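Local coordinates for protection of telomeres protein poz1 (Schizosaccharomyces pombe, PDB 5WE0) that binds telomeric DNA and restrains telomerase, acting as a negative regulator of telomere length in fission yeast, at residues H23-R28 / I61-N66; E158-D163 / R194-Y199; I165-F170 / A184-S189. One frame throughout, in Å; residues are numbered along the deposited sequence.

How the contacts relate
Contact 3 is buried between two helices, contact 2 lies on the surface, and contact 1 is partly buried. Contacts 2 and 3 lie on the same side of the chain's centre, their own centres about 12 Å apart. The helices of contact 3 fall in sequence between the two segments of contact 2, and Leu188 packs on Tyr199 where they touch. Contact 1 sits about 30 Å from both, centre to centre, and joins a loop to helix 54-64. The chemistry follows the setting: contact 1 is held by a carboxylate with two bonds to the loop, contact 2 by an arginine held by an acid and by backbone carbonyls, and contact 3 by an aromatic ring with a single hydrogen bond beside it.

Contact 1 (H23-R28 / I61-N66); sequences HYDMQR and IEYCFN
His23 and Glu62 meet through a histidine-carboxylate hydrogen bond that fastens the loop after helix 2-18 to helix 54-64, close to the Schellman motif that ends this helix. The tight half of the contact is polar, with Glu62 and Tyr24 buried. His23 ND1 donates to Glu62 OE2 over 2.9 Å, almost straight at 171° and within the plane of the imidazole, while the carboxylate is turned steeply against the ring. The second oxygen serves the backbone: Tyr24 N donates to Glu62 OE1 at 2.9 Å, from high above the carboxylate plane. Glutamate suits the place because its chain, extended beyond CG, carries both oxygens across to the loop. Glu62 OE2 also forms a salt bridge with Lys224, and His23 NE2 bonds to Ser217, so helix 209-230 backs the pair, and the Lys224 ammonium would favour a charged carboxylate.

Toward partly exposed Asp25 and Met26 the contact loosens. Tyr24, its ring edge-to-face with Phe18, touches Tyr63 more loosely, Tyr24 CD2 lying 4.3 Å from Tyr63 CB. Met26 CB comes obliquely to Tyr63 CE1 at 3.8 Å, and the bent methionine chain brings CE to 3.7 Å from Tyr63 OH. A flexible thioether fits here, beside a phenol ring that also stacks on an aromatic side chain of a bound partner protein. Asp25 OD1 stays 4.1 Å from Tyr63 CD1, at the ring's edge. Asn66, a residue type that tolerates positive phi, closes the helix with Asn66 N on Tyr63 O, while a water bridges the segments, donating to Tyr24 O and, at 2.9 Å, to Glu62 O.

Contact 2 (E158-D163 / R194-Y199); sequences EQEPID and RKRLIY
This surface contact fixes the loop 158-163, which connects helix 130-157 to helix 164-174, to helix 193-206 by a salt bridge and a weak hydrogen bond from Arg196. Arg196 NH2 donates to Glu160 OE1 at 3.1 Å, nearly straight (173°) and in the guanidinium plane, meeting the oxygen on its anti side. The same nitrogen makes a weak, bent bond of 2.7 Å to Gln159 O. Arginine suits the place because its other nitrogens find carbonyls too: NE bonds to Leu157 O, aided by the bend at chi3 (-56°) that sets NE, and NH1 bonds to His191 O. The positive group thus sits by carbonyls at the C-terminal end of helix 130-157, an arrangement likely to be electrostatically favourable. Glu160 is shared, since its OE2 pairs with Lys192.

Ile162 supplies the apolar side. Its tip meets that of the arginine and lies over one guanidinium face, CG1 standing 3.6 Å from Arg196 CZ. A branched aliphatic chain can cover that flat face without competing for its N-H groups, which point outward in the plane. Next to Arg196 on the helix, Leu197 is crossed at about a right angle by Glu158, whose OE1 pairs with Lys204; Glu158 meets it mainly through its aliphatic part, Glu158 CG 3.7 Å from Leu197 CD2. Closest to the guanidinium nitrogens on the apolar side is Ile162 CD1, 3.4 Å from Arg196 NE.

Contact 3 (I165-F170 / A184-S189); sequences INFTKF and ALQRLS
Where Phe167 and Thr168 face Leu185, Gln186 and Ser189, the helical segments 165-170 and 184-188 run nearly antiparallel, their directions 171° apart. The axes of these two segments come no closer than 11.7 Å, a wide separation that large side chains must bridge.

Phe167 does most of this. With CG anti to the backbone N (chi1 -170°), its ring projects toward the second helix, and a long, flat, apolar group is well matched to such a span. Ser189 CB sits at the ring's edge, 3.6 Å from Phe167 CE2, while Leu185 CG approaches obliquely to 3.9 Å from Phe167 CZ. Phe156 meets the same ring, and Leu157 packs against Phe167 as well, so helix 130-157 adds to its apolar surroundings. Gln186 slides past the ring in the opposite direction, its amide steeply inclined to it; Gln186 OE1 is 3.7 Å from Phe167 CE2 and is buried, with no partner in the model.

The other end of that amide is engaged. Gln186 NE2 donates to Thr168 OG1 at 3.1 Å, somewhat bent and tilted from the amide plane. A threonine hydroxyl can accept here and still bond to His164 O one turn back, so the two helices gain a polar link beside the ring. A small serine fits close against the ring: Ser189 OG turns back to donate to Gln186 O at 2.8 Å, and also bonds His164 NE2. Together these features describe an antiparallel helical hairpin, two short helices in succession, linked by residues 175-178, with Phe167 and the Gln186-Thr168 hydrogen bond spanning the gap between them.

Contact 1 (H23-R28 / I61-N66)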
loop_
_atom_site.group_PDB
_atom_site.type_symbol
_atom_site.label_atom_id
_atom_site.label_comp_id
_atom_site.label_asym_id
_atom_site.label_seq_id
_atom_site.Cartn_x
_atom_site.Cartn_y
_atom_site.Cartn_z
ATOM N N HIS A 23 12.886 3.987 -2.948
ATOM C CA HIS A 23 11.654 4.175 -2.193
ATOM C C HIS A 23 11.709 5.433 -1.336
ATOM O O HIS A 23 12.740 5.750 -0.731
ATOM C CB HIS A 23 11.370 2.955 -1.317
ATOM C CG HIS A 23 11.190 1.691 -2.089
ATOM N ND1 HIS A 23 10.290 1.576 -3.130
ATOM C CD2 HIS A 23 11.804 0.487 -1.985
ATOM C CE1 HIS A 23 10.343 0.349 -3.619
ATOM N NE2 HIS A 23 11.251 -0.334 -2.942
ATOM N N TYR A 24 10.582 6.130 -1.271
ATOM C CA TYR A 24 10.479 7.312 -0.437
ATOM C C TYR A 24 10.544 6.949 1.050
ATOM O O TYR A 24 10.110 5.874 1.485
ATOM C CB TYR A 24 9.183 8.061 -0.747
ATOM C CG TYR A 24 8.911 9.173 0.231
ATOM C CD1 TYR A 24 9.521 10.418 0.096
ATOM C CD2 TYR A 24 8.092 8.960 1.332
ATOM C CE1 TYR A 24 9.291 11.436 1.026
ATOM C CE2 TYR A 24 7.858 9.962 2.254
ATOM C CZ TYR A 24 8.452 11.197 2.095
ATOM O OH TYR A 24 8.204 12.169 3.036
ATOM N N ASP A 25 11.120 7.857 1.832
ATOM C CA ASP A 25 11.029 7.797 3.286
ATOM C C ASP A 25 11.034 9.228 3.808
ATOM O O ASP A 25 11.689 10.099 3.232
ATOM C CB ASP A 25 12.174 6.983 3.911
ATOM C CG ASP A 25 12.064 6.875 5.452
ATOM O OD1 ASP A 25 10.934 6.860 6.017
ATOM O OD2 ASP A 25 13.132 6.812 6.102
ATOM N N MET A 26 10.306 9.478 4.894
ATOM C CA MET A 26 10.242 10.843 5.391
ATOM C C MET A 26 11.534 11.180 6.114
ATOM O O MET A 26 11.965 10.448 7.004
ATOM C CB MET A 26 9.057 11.074 6.322
ATOM C CG MET A 26 9.003 12.553 6.726
ATOM S SD MET A 26 7.461 13.377 6.234
ATOM C CE MET A 26 6.379 12.787 7.524
ATOM N N GLN A 27 12.163 12.271 5.707
ATOM C CA GLN A 27 13.310 12.798 6.417
ATOM C C GLN A 27 12.811 13.842 7.395
ATOM O O GLN A 27 11.945 14.651 7.054
ATOM C CB GLN A 27 14.317 13.433 5.455
ATOM C CG GLN A 27 14.705 12.552 4.284
ATOM C CD GLN A 27 15.618 11.420 4.709
ATOM O OE1 GLN A 27 15.161 10.292 4.901
ATOM N NE2 GLN A 27 16.910 11.714 4.871
ATOM N N ARG A 28 13.361 13.810 8.614
ATOM C CA ARG A 28 13.007 14.792 9.637
ATOM C C ARG A 28 13.068 16.212 9.092
ATOM O O ARG A 28 12.229 17.051 9.436
ATOM C CB ARG A 28 13.937 14.663 10.848
ATOM C CG ARG A 28 14.180 13.245 11.352
ATOM C CD ARG A 28 15.359 12.598 10.619
ATOM N NE ARG A 28 15.987 11.516 11.377
ATOM C CZ ARG A 28 17.055 11.672 12.154
ATOM N NH1 ARG A 28 17.612 12.873 12.283
ATOM N NH2 ARG A 28 17.564 10.628 12.801
ATOM N N ILE A 61 2.403 4.027 0.092
ATOM C CA ILE A 61 2.730 2.612 0.267
ATOM C C ILE A 61 4.183 2.446 0.703
ATOM O O ILE A 61 4.489 1.653 1.600
ATOM C CB ILE A 61 2.438 1.835 -1.039
ATOM C CG1 ILE A 61 0.936 1.801 -1.304
ATOM C CG2 ILE A 61 3.053 0.436 -0.987
ATOM C CD1 ILE A 61 0.115 1.189 -0.144
ATOM N N GLU A 62 5.104 3.178 0.059
ATOM C CA GLU A 62 6.507 3.106 0.459
ATOM C C GLU A 62 6.696 3.562 1.910
ATOM O O GLU A 62 7.500 2.987 2.651
ATOM C CB GLU A 62 7.350 3.957 -0.490
ATOM C CG GLU A 62 7.347 3.435 -1.943
ATOM C CD GLU A 62 8.095 4.353 -2.888
ATOM O OE1 GLU A 62 8.087 5.589 -2.644
ATOM O OE2 GLU A 62 8.687 3.840 -3.881
ATOM N N TYR A 63 5.982 4.614 2.326
ATOM C CA TYR A 63 6.125 5.132 3.685
ATOM C C TYR A 63 5.458 4.198 4.691
ATOM O O TYR A 63 6.086 3.754 5.656
ATOM C CB TYR A 63 5.518 6.541 3.755
ATOM C CG TYR A 63 5.660 7.263 5.100
ATOM C CD1 TYR A 63 6.883 7.322 5.762
ATOM C CD2 TYR A 63 4.568 7.901 5.691
ATOM C CE1 TYR A 63 7.007 7.982 6.986
ATOM C CE2 TYR A 63 4.689 8.564 6.904
ATOM C CZ TYR A 63 5.907 8.601 7.538
ATOM O OH TYR A 63 6.029 9.254 8.728
ATOM N N CYS A 64 4.210 3.811 4.410
ATOM C CA CYS A 64 3.435 2.951 5.303
ATOM C C CYS A 64 4.159 1.645 5.633
ATOM O O CYS A 64 4.176 1.204 6.790
ATOM C CB CYS A 64 2.088 2.661 4.653
ATOM S SG CYS A 64 1.038 1.586 5.606
ATOM N N PHE A 65 4.712 0.975 4.626
ATOM C CA PHE A 65 5.374 -0.303 4.844
ATOM C C PHE A 65 6.882 -0.153 4.946
ATOM O O PHE A 65 7.592 -1.164 5.004
ATOM C CB PHE A 65 4.992 -1.310 3.743
ATOM C CG PHE A 65 3.542 -1.676 3.778
ATOM C CD1 PHE A 65 3.057 -2.521 4.760
ATOM C CD2 PHE A 65 2.654 -1.120 2.877
ATOM C CE1 PHE A 65 1.711 -2.823 4.831
ATOM C CE2 PHE A 65 1.310 -1.433 2.930
ATOM C CZ PHE A 65 0.836 -2.279 3.917
ATOM N N ASN A 66 7.382 1.086 4.986
ATOM C CA ASN A 66 8.790 1.346 5.265
ATOM C C ASN A 66 9.684 0.613 4.260
ATOM O O ASN A 66 10.677 -0.028 4.617
ATOM C CB ASN A 66 9.105 0.952 6.717
ATOM C CG ASN A 66 10.173 1.848 7.374
ATOM O OD1 ASN A 66 10.602 2.852 6.808
ATOM N ND2 ASN A 66 10.578 1.487 8.585
HETATM O O HOH W 1 10.282 3.881 2.985
#

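Contact 2 (E158-D163 / R194-Y199)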
loop_
_atom_site.group_PDB
_atom_site.type_symbol
_atom_site.label_atom_id
_atom_site.label_comp_id
_atom_site.label_asym_id
_atom_site.label_seq_id
_atom_site.Cartn_x
_atom_site.Cartn_y
_atom_site.Cartn_z
ATOM N N GLU A 158 -3.806 -11.904 17.508
ATOM C CA GLU A 158 -2.858 -11.807 18.607
ATOM C C GLU A 158 -3.315 -10.880 19.730
ATOM O O GLU A 158 -2.550 -10.650 20.675
ATOM C CB GLU A 158 -1.504 -11.336 18.071
ATOM C CG GLU A 158 -0.753 -12.417 17.310
ATOM C CD GLU A 158 0.730 -12.089 17.115
ATOM O OE1 GLU A 158 1.040 -11.047 16.483
ATOM O OE2 GLU A 158 1.583 -12.878 17.581
ATOM N N GLN A 159 -4.510 -10.318 19.637
ATOM C CA GLN A 159 -5.054 -9.471 20.684
ATOM C C GLN A 159 -6.012 -10.272 21.566
ATOM O O GLN A 159 -6.560 -11.302 21.162
ATOM C CB GLN A 159 -5.777 -8.254 20.091
ATOM C CG GLN A 159 -5.070 -7.548 18.923
ATOM C CD GLN A 159 -3.722 -6.945 19.310
ATOM O OE1 GLN A 159 -3.637 -6.142 20.231
ATOM N NE2 GLN A 159 -2.671 -7.309 18.577
ATOM N N GLU A 160 -6.187 -9.800 22.799
ATOM C CA GLU A 160 -7.092 -10.466 23.743
ATOM C C GLU A 160 -7.807 -9.436 24.631
ATOM O O GLU A 160 -7.182 -8.731 25.425
ATOM C CB GLU A 160 -6.339 -11.489 24.598
ATOM C CG GLU A 160 -7.182 -12.067 25.721
ATOM C CD GLU A 160 -8.221 -13.066 25.245
ATOM O OE1 GLU A 160 -8.434 -13.215 24.017
ATOM O OE2 GLU A 160 -8.854 -13.694 26.118
ATOM N N PRO A 161 -9.126 -9.315 24.463
ATOM C CA PRO A 161 -9.960 -10.083 23.526
ATOM C C PRO A 161 -9.830 -9.631 22.051
ATOM O O PRO A 161 -9.312 -8.537 21.773
ATOM C CB PRO A 161 -11.373 -9.818 24.040
ATOM C CG PRO A 161 -11.290 -8.416 24.576
ATOM C CD PRO A 161 -9.905 -8.288 25.182
ATOM N N ILE A 162 -10.276 -10.499 21.138
ATOM C CA ILE A 162 -10.281 -10.199 19.712
ATOM C C ILE A 162 -11.364 -9.180 19.403
ATOM O O ILE A 162 -12.480 -9.251 19.934
ATOM C CB ILE A 162 -10.510 -11.481 18.894
ATOM C CG1 ILE A 162 -9.280 -12.365 18.932
ATOM C CG2 ILE A 162 -10.871 -11.156 17.430
ATOM C CD1 ILE A 162 -9.364 -13.518 17.961
ATOM N N ASP A 163 -11.048 -8.241 18.511
ATOM C CA ASP A 163 -12.029 -7.306 17.963
ATOM C C ASP A 163 -12.741 -7.985 16.793
ATOM O O ASP A 163 -12.391 -7.799 15.622
ATOM C CB ASP A 163 -11.317 -6.023 17.564
ATOM C CG ASP A 163 -12.231 -4.998 16.956
ATOM O OD1 ASP A 163 -13.411 -5.309 16.679
ATOM O OD2 ASP A 163 -11.749 -3.858 16.758
ATOM N N ARG A 194 -3.792 -18.651 23.942
ATOM C CA ARG A 194 -2.533 -19.390 23.854
ATOM C C ARG A 194 -2.456 -20.210 22.566
ATOM O O ARG A 194 -1.378 -20.350 21.973
ATOM C CB ARG A 194 -2.359 -20.308 25.063
ATOM C CG ARG A 194 -1.884 -19.612 26.307
ATOM C CD ARG A 194 -1.943 -20.538 27.506
ATOM N NE ARG A 194 -1.483 -19.855 28.714
ATOM C CZ ARG A 194 -2.239 -19.038 29.439
ATOM N NH1 ARG A 194 -3.500 -18.815 29.069
ATOM N NH2 ARG A 194 -1.742 -18.458 30.533
ATOM N N LYS A 195 -3.586 -20.766 22.118
ATOM C CA LYS A 195 -3.551 -21.542 20.889
ATOM C C LYS A 195 -3.444 -20.634 19.666
ATOM O O LYS A 195 -2.670 -20.924 18.748
ATOM C CB LYS A 195 -4.773 -22.453 20.794
ATOM C CG LYS A 195 -4.521 -23.830 21.394
ATOM C CD LYS A 195 -5.606 -24.828 21.009
ATOM C CE LYS A 195 -5.697 -25.946 22.042
ATOM N NZ LYS A 195 -7.106 -26.177 22.490
ATOM N N ARG A 196 -4.205 -19.534 19.637
ATOM C CA ARG A 196 -4.049 -18.561 18.567
ATOM C C ARG A 196 -2.603 -18.125 18.434
ATOM O O ARG A 196 -2.078 -18.025 17.320
ATOM C CB ARG A 196 -4.937 -17.334 18.809
ATOM C CG ARG A 196 -6.378 -17.659 18.987
ATOM C CD ARG A 196 -7.234 -16.472 18.702
ATOM N NE ARG A 196 -6.902 -15.297 19.492
ATOM C CZ ARG A 196 -7.519 -14.983 20.624
ATOM N NH1 ARG A 196 -8.470 -15.780 21.085
ATOM N NH2 ARG A 196 -7.193 -13.886 21.295
ATOM N N LEU A 197 -1.935 -17.878 19.564
ATOM C CA LEU A 197 -0.572 -17.361 19.514
ATOM C C LEU A 197 0.411 -18.413 19.008
ATOM O O LEU A 197 1.327 -18.087 18.246
ATOM C CB LEU A 197 -0.159 -16.839 20.892
ATOM C CG LEU A 197 -0.870 -15.566 21.389
ATOM C CD1 LEU A 197 -0.402 -15.219 22.769
ATOM C CD2 LEU A 197 -0.648 -14.366 20.476
ATOM N N ILE A 198 0.223 -19.679 19.392
ATOM C CA ILE A 198 1.081 -20.748 18.884
ATOM C C ILE A 198 0.916 -20.868 17.374
ATOM O O ILE A 198 1.895 -20.985 16.626
ATOM C CB ILE A 198 0.769 -22.086 19.583
ATOM C CG1 ILE A 198 1.297 -22.104 21.016
ATOM C CG2 ILE A 198 1.343 -23.263 18.791
ATOM C CD1 ILE A 198 0.888 -23.341 21.789
ATOM N N TYR A 199 -0.334 -20.838 16.910
ATOM C CA TYR A 199 -0.606 -20.974 15.487
ATOM C C TYR A 199 -0.083 -19.772 14.709
ATOM O O TYR A 199 0.485 -19.925 13.624
ATOM C CB TYR A 199 -2.112 -21.132 15.270
ATOM C CG TYR A 199 -2.551 -20.789 13.857
ATOM C CD1 TYR A 199 -2.729 -19.449 13.466
ATOM C CD2 TYR A 199 -2.817 -21.787 12.920
ATOM C CE1 TYR A 199 -3.088 -19.124 12.195
ATOM C CE2 TYR A 199 -3.214 -21.457 11.638
ATOM C CZ TYR A 199 -3.350 -20.126 11.296
ATOM O OH TYR A 199 -3.740 -19.782 10.037
#

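Contact 3 (I165-F170 / A184-S189)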
loop_
_atom_site.group_PDB
_atom_site.type_symbol
_atom_site.label_atom_id
_atom_site.label_comp_id
_atom_site.label_asym_id
_atom_site.label_seq_id
_atom_site.Cartn_x
_atom_site.Cartn_y
_atom_site.Cartn_z
ATOM N N ILE A 165 -15.692 -7.690 15.403
ATOM C CA ILE A 165 -16.465 -6.914 14.442
ATOM C C ILE A 165 -15.567 -6.400 13.318
ATOM O O ILE A 165 -15.848 -6.603 12.129
ATOM C CB ILE A 165 -17.188 -5.768 15.171
ATOM C CG1 ILE A 165 -18.354 -6.342 15.993
ATOM C CG2 ILE A 165 -17.639 -4.693 14.164
ATOM C CD1 ILE A 165 -18.924 -5.398 17.011
ATOM N N ASN A 166 -14.469 -5.729 13.680
ATOM C CA ASN A 166 -13.530 -5.235 12.676
ATOM C C ASN A 166 -12.783 -6.368 11.991
ATOM O O ASN A 166 -12.496 -6.287 10.788
ATOM C CB ASN A 166 -12.565 -4.275 13.335
ATOM C CG ASN A 166 -13.234 -2.983 13.717
ATOM O OD1 ASN A 166 -14.060 -2.454 12.970
ATOM N ND2 ASN A 166 -12.940 -2.504 14.912
ATOM N N PHE A 167 -12.487 -7.438 12.732
ATOM C CA PHE A 167 -11.877 -8.615 12.129
ATOM C C PHE A 167 -12.743 -9.140 10.989
ATOM O O PHE A 167 -12.248 -9.441 9.893
ATOM C CB PHE A 167 -11.682 -9.701 13.193
ATOM C CG PHE A 167 -10.850 -10.858 12.732
ATOM C CD1 PHE A 167 -9.875 -10.684 11.775
ATOM C CD2 PHE A 167 -11.089 -12.127 13.206
ATOM C CE1 PHE A 167 -9.122 -11.758 11.338
ATOM C CE2 PHE A 167 -10.348 -13.198 12.774
ATOM C CZ PHE A 167 -9.362 -13.018 11.847
ATOM N N THR A 168 -14.045 -9.261 11.239
ATOM C CA THR A 168 -14.965 -9.767 10.225
ATOM C C THR A 168 -15.086 -8.811 9.046
ATOM O O THR A 168 -14.983 -9.227 7.889
ATOM C CB THR A 168 -16.327 -10.028 10.861
ATOM O OG1 THR A 168 -16.228 -11.186 11.702
ATOM C CG2 THR A 168 -17.402 -10.235 9.787
ATOM N N LYS A 169 -15.335 -7.528 9.328
ATOM C CA LYS A 169 -15.343 -6.499 8.293
ATOM C C LYS A 169 -14.105 -6.591 7.409
ATOM O O LYS A 169 -14.203 -6.574 6.176
ATOM C CB LYS A 169 -15.435 -5.122 8.955
ATOM C CG LYS A 169 -15.596 -3.952 7.992
ATOM C CD LYS A 169 -16.597 -4.274 6.882
ATOM C CE LYS A 169 -16.690 -3.144 5.869
ATOM N NZ LYS A 169 -17.525 -3.501 4.684
ATOM N N PHE A 170 -12.927 -6.704 8.028
ATOM C CA PHE A 170 -11.689 -6.754 7.258
ATOM C C PHE A 170 -11.646 -7.978 6.359
ATOM O O PHE A 170 -11.174 -7.901 5.215
ATOM C CB PHE A 170 -10.467 -6.756 8.180
ATOM C CG PHE A 170 -9.177 -6.830 7.430
ATOM C CD1 PHE A 170 -8.587 -5.676 6.938
ATOM C CD2 PHE A 170 -8.589 -8.052 7.161
ATOM C CE1 PHE A 170 -7.408 -5.734 6.212
ATOM C CE2 PHE A 170 -7.427 -8.123 6.445
ATOM C CZ PHE A 170 -6.832 -6.958 5.962
ATOM N N ALA A 184 -11.862 -21.463 8.169
ATOM C CA ALA A 184 -10.869 -21.777 9.197
ATOM C C ALA A 184 -10.441 -20.541 9.979
ATOM O O ALA A 184 -10.184 -20.630 11.182
ATOM C CB ALA A 184 -9.643 -22.451 8.566
ATOM N N LEU A 185 -10.337 -19.393 9.309
ATOM C CA LEU A 185 -9.893 -18.184 9.984
ATOM C C LEU A 185 -10.883 -17.780 11.061
ATOM O O LEU A 185 -10.483 -17.279 12.117
ATOM C CB LEU A 185 -9.704 -17.069 8.957
ATOM C CG LEU A 185 -8.765 -15.913 9.307
ATOM C CD1 LEU A 185 -7.573 -16.386 10.108
ATOM C CD2 LEU A 185 -8.281 -15.243 8.046
ATOM N N GLN A 186 -12.173 -18.032 10.834
ATOM C CA GLN A 186 -13.175 -17.653 11.818
ATOM C C GLN A 186 -13.283 -18.688 12.940
ATOM O O GLN A 186 -13.597 -18.325 14.079
ATOM C CB GLN A 186 -14.527 -17.437 11.126
ATOM C CG GLN A 186 -14.591 -16.129 10.324
ATOM C CD GLN A 186 -14.670 -14.891 11.208
ATOM O OE1 GLN A 186 -13.687 -14.508 11.846
ATOM N NE2 GLN A 186 -15.831 -14.244 11.228
ATOM N N ARG A 187 -13.012 -19.966 12.655
ATOM C CA ARG A 187 -12.846 -20.931 13.738
ATOM C C ARG A 187 -11.683 -20.547 14.639
ATOM O O ARG A 187 -11.784 -20.604 15.870
ATOM C CB ARG A 187 -12.618 -22.337 13.183
ATOM C CG ARG A 187 -13.857 -23.092 12.726
ATOM C CD ARG A 187 -13.511 -24.562 12.583
ATOM N NE ARG A 187 -12.397 -24.736 11.658
ATOM C CZ ARG A 187 -12.557 -24.950 10.361
ATOM N NH1 ARG A 187 -13.785 -25.011 9.871
ATOM N NH2 ARG A 187 -11.506 -25.096 9.562
ATOM N N LEU A 188 -10.570 -20.155 14.034
ATOM C CA LEU A 188 -9.350 -19.871 14.774
ATOM C C LEU A 188 -9.479 -18.638 15.661
ATOM O O LEU A 188 -8.845 -18.570 16.724
ATOM C CB LEU A 188 -8.234 -19.682 13.770
ATOM C CG LEU A 188 -6.959 -19.061 14.272
ATOM C CD1 LEU A 188 -6.353 -19.929 15.375
ATOM C CD2 LEU A 188 -6.121 -18.967 13.067
ATOM N N SER A 189 -10.306 -17.670 15.259
ATOM C CA SER A 189 -10.568 -16.525 16.113
ATOM C C SER A 189 -11.311 -16.933 17.373
ATOM O O SER A 189 -11.287 -16.190 18.362
ATOM C CB SER A 189 -11.362 -15.472 15.343
ATOM O OG SER A 189 -12.720 -15.851 15.185
#